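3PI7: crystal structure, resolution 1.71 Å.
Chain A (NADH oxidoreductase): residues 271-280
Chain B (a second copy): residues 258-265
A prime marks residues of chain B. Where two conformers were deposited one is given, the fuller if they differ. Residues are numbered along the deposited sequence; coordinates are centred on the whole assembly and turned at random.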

# COMPACT_ATOMS: atom_id res chain seq x y z
N VAL A 271 6.61 -1.22 -9.76
CA VAL A 271 5.35 -1.74 -10.28
C VAL A 271 4.68 -2.63 -9.25
O VAL A 271 5.36 -3.42 -8.60
CB VAL A 271 5.58 -2.51 -11.62
CG1 VAL A 271 4.33 -3.25 -12.09
CG2 VAL A 271 6.10 -1.59 -12.72
N ILE A 272 3.37 -2.51 -9.09
CA ILE A 272 2.56 -3.49 -8.34
C ILE A 272 2.20 -4.50 -9.43
O ILE A 272 1.27 -4.25 -10.23
CB ILE A 272 1.34 -2.87 -7.65
CG1 ILE A 272 1.75 -1.70 -6.73
CG2 ILE A 272 0.58 -3.96 -6.89
CD1 ILE A 272 0.55 -0.75 -6.30
N ARG A 273 2.98 -5.58 -9.53
CA ARG A 273 2.84 -6.56 -10.59
C ARG A 273 1.43 -7.12 -10.70
O ARG A 273 0.89 -7.21 -11.81
CB ARG A 273 3.83 -7.72 -10.42
CG ARG A 273 3.98 -8.54 -11.70
CD ARG A 273 4.93 -9.70 -11.52
NE ARG A 273 6.32 -9.26 -11.34
CZ ARG A 273 7.34 -10.09 -11.16
NH1 ARG A 273 7.14 -11.40 -11.11
NH2 ARG A 273 8.57 -9.62 -11.00
N GLU A 274 0.83 -7.50 -9.57
CA GLU A 274 -0.51 -8.08 -9.58
C GLU A 274 -1.36 -7.37 -8.56
O GLU A 274 -1.41 -7.80 -7.40
CB GLU A 274 -0.43 -9.58 -9.25
CG GLU A 274 0.21 -10.46 -10.32
CD GLU A 274 -0.46 -10.49 -11.68
OE1 GLU A 274 -1.71 -10.43 -11.74
OE2 GLU A 274 0.27 -10.59 -12.69
N PRO A 275 -2.01 -6.23 -8.92
CA PRO A 275 -2.82 -5.52 -7.92
C PRO A 275 -3.92 -6.39 -7.30
O PRO A 275 -4.30 -6.12 -6.16
CB PRO A 275 -3.43 -4.34 -8.72
CG PRO A 275 -2.45 -4.12 -9.80
CD PRO A 275 -2.02 -5.52 -10.21
N GLY A 276 -4.33 -7.47 -7.99
CA GLY A 276 -5.30 -8.43 -7.45
C GLY A 276 -4.83 -9.02 -6.13
O GLY A 276 -5.66 -9.43 -5.30
N GLN A 277 -3.51 -9.03 -5.88
CA GLN A 277 -2.97 -9.57 -4.62
C GLN A 277 -3.35 -8.68 -3.44
O GLN A 277 -3.46 -9.14 -2.32
CB GLN A 277 -1.46 -9.71 -4.68
CG GLN A 277 -1.07 -10.75 -5.68
CD GLN A 277 0.41 -10.94 -5.69
OE1 GLN A 277 1.15 -10.17 -5.10
NE2 GLN A 277 0.85 -11.99 -6.35
N LEU A 278 -3.59 -7.43 -3.69
CA LEU A 278 -4.03 -6.58 -2.58
C LEU A 278 -5.49 -6.90 -2.28
O LEU A 278 -5.90 -6.88 -1.13
CB LEU A 278 -3.85 -5.09 -2.89
CG LEU A 278 -2.39 -4.64 -2.93
CD1 LEU A 278 -1.97 -4.39 -4.35
CD2 LEU A 278 -2.16 -3.44 -2.07
N ILE A 279 -6.26 -7.22 -3.32
CA ILE A 279 -7.69 -7.55 -3.14
C ILE A 279 -7.86 -8.90 -2.46
O ILE A 279 -8.40 -8.97 -1.36
CB ILE A 279 -8.45 -7.54 -4.48
CG1 ILE A 279 -8.29 -6.19 -5.23
CG2 ILE A 279 -9.92 -7.99 -4.32
CD1 ILE A 279 -8.74 -6.24 -6.69
N PHE A 280 -7.38 -9.96 -3.12
CA PHE A 280 -7.57 -11.35 -2.76
C PHE A 280 -6.59 -11.91 -1.74
O PHE A 280 -6.95 -12.86 -1.04
CB PHE A 280 -7.54 -12.22 -4.05
CG PHE A 280 -8.63 -11.77 -5.00
CD1 PHE A 280 -9.98 -11.92 -4.67
CD2 PHE A 280 -8.31 -11.13 -6.19
CE1 PHE A 280 -10.99 -11.46 -5.53
CE2 PHE A 280 -9.32 -10.64 -7.04
CZ PHE A 280 -10.65 -10.79 -6.70
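Chain B (258-265) RWIIYGRL

Interfaces between two copies of a protein often join an apolar centre to a charged, hydrated margin, and the packing of a strand end of chain B on a turn and short helix of chain A is a compact example. In chain A, Val271 and Ile272 are extended; the chain then turns through Arg273 to Pro275 and enters a helix that runs to Phe280. The turn is tied by backbone hydrogen bonds from Gln277 N to Glu274 O and from Leu278 N to Pro275 O, both 2.9 Å. In chain B, residues Arg258′ to Ile261′ form a strand, and the chain continues irregularly from Tyr262′ onward. No hydrogen bond joins the two stretches directly, so side-chain packing and charge carry the contact. The backbones come nearest at Ile279 and Tyr262′, whose CA atoms are 5.9 Å apart.

The strand's alternation decides which side chains take part: Trp259′ and Ile261′ point toward chain A, whereas Ile260′ points away. Ile261′ lies against three residues, its CD1 4.2 Å from Pro275 CB and 4.5 Å from Leu278 CD1, its CG2 4.0 Å from Ile279 CD1. Ile279 also packs on the backbone where the strand gives out, with CG1 3.4 Å from Ile261′ O and CD1 3.6 Å from Gly263′ N. Farther back along the strand, Trp259′ CZ3 meets Ile272 CD1 at 4.3 Å.

Arg264′ extends along the turn. Pro275 CD lies over one face of its guanidinium, 3.5 Å from Arg264′ CZ, while Glu274 OE1 approaches the edge and forms a salt bridge with Arg264′ NH1 at 3.2 Å. A water reinforces this pairing: it donates to Glu274 OE1 and accepts from Gly276 N and, weakly, from Arg264′ NH1, thereby linking the charged pair to the backbone of chain A.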

# COMPACT_ATOMS: atom_id res chain seq x y z
N ARG B 258 -5.02 7.10 0.92
CA ARG B 258 -5.15 5.63 0.91
C ARG B 258 -5.70 5.22 -0.44
O ARG B 258 -6.81 5.64 -0.84
CB ARG B 258 -6.08 5.16 2.03
CG ARG B 258 -5.50 5.37 3.43
CD ARG B 258 -6.56 5.15 4.47
NE ARG B 258 -7.10 3.79 4.44
CZ ARG B 258 -8.20 3.43 5.09
NH1 ARG B 258 -8.90 4.32 5.79
NH2 ARG B 258 -8.63 2.17 5.04
N TRP B 259 -4.92 4.43 -1.17
CA TRP B 259 -5.31 3.92 -2.49
C TRP B 259 -5.88 2.56 -2.22
O TRP B 259 -5.15 1.68 -1.76
CB TRP B 259 -4.05 3.87 -3.35
CG TRP B 259 -4.18 3.35 -4.76
CD1 TRP B 259 -5.30 2.95 -5.42
CD2 TRP B 259 -3.11 3.29 -5.70
NE1 TRP B 259 -4.98 2.61 -6.72
CE2 TRP B 259 -3.63 2.76 -6.90
CE3 TRP B 259 -1.72 3.52 -5.60
CZ2 TRP B 259 -2.82 2.55 -8.03
CZ3 TRP B 259 -0.92 3.31 -6.72
CH2 TRP B 259 -1.47 2.88 -7.92
N ILE B 260 -7.21 2.45 -2.33
CA ILE B 260 -7.94 1.22 -2.00
C ILE B 260 -8.38 0.56 -3.28
O ILE B 260 -9.27 1.05 -3.97
CB ILE B 260 -9.12 1.51 -1.06
CG1 ILE B 260 -8.62 2.22 0.22
CG2 ILE B 260 -9.85 0.17 -0.72
CD1 ILE B 260 -9.68 2.62 1.23
N ILE B 261 -7.68 -0.50 -3.64
CA ILE B 261 -7.91 -1.18 -4.92
C ILE B 261 -8.98 -2.24 -4.73
O ILE B 261 -8.82 -3.10 -3.86
CB ILE B 261 -6.58 -1.78 -5.43
CG1 ILE B 261 -5.63 -0.63 -5.84
CG2 ILE B 261 -6.85 -2.74 -6.61
CD1 ILE B 261 -4.18 -1.01 -6.32
N TYR B 262 -10.05 -2.22 -5.53
CA TYR B 262 -11.08 -3.26 -5.40
C TYR B 262 -11.44 -3.89 -6.77
O TYR B 262 -12.28 -4.78 -6.85
CB TYR B 262 -12.31 -2.69 -4.69
CG TYR B 262 -13.08 -1.70 -5.53
CD1 TYR B 262 -12.80 -0.34 -5.46
CD2 TYR B 262 -14.14 -2.11 -6.33
CE1 TYR B 262 -13.53 0.59 -6.19
CE2 TYR B 262 -14.83 -1.20 -7.12
CZ TYR B 262 -14.55 0.15 -7.02
OH TYR B 262 -15.28 1.06 -7.72
N GLY B 263 -10.74 -3.48 -7.81
CA GLY B 263 -10.92 -4.01 -9.16
C GLY B 263 -9.68 -3.72 -9.99
O GLY B 263 -8.87 -2.87 -9.60
N ARG B 264 -9.56 -4.39 -11.15
CA ARG B 264 -8.40 -4.21 -12.04
C ARG B 264 -8.89 -4.12 -13.47
O ARG B 264 -8.55 -4.96 -14.29
CB ARG B 264 -7.39 -5.37 -11.86
CG ARG B 264 -5.98 -4.99 -12.34
CD ARG B 264 -5.10 -6.18 -12.68
NE ARG B 264 -3.84 -5.74 -13.28
CZ ARG B 264 -2.79 -6.53 -13.49
NH1 ARG B 264 -2.82 -7.80 -13.11
NH2 ARG B 264 -1.68 -6.03 -14.03
N LEU B 265 -9.72 -3.12 -13.77
CA LEU B 265 -10.26 -2.97 -15.10
C LEU B 265 -9.16 -2.71 -16.14
O LEU B 265 -9.34 -3.10 -17.29
CB LEU B 265 -11.29 -1.86 -15.17
CG LEU B 265 -12.61 -2.12 -14.44
CD1 LEU B 265 -13.49 -0.89 -14.52
CD2 LEU B 265 -13.34 -3.38 -14.98
O HOH W 1 -3.69 -8.74 -10.46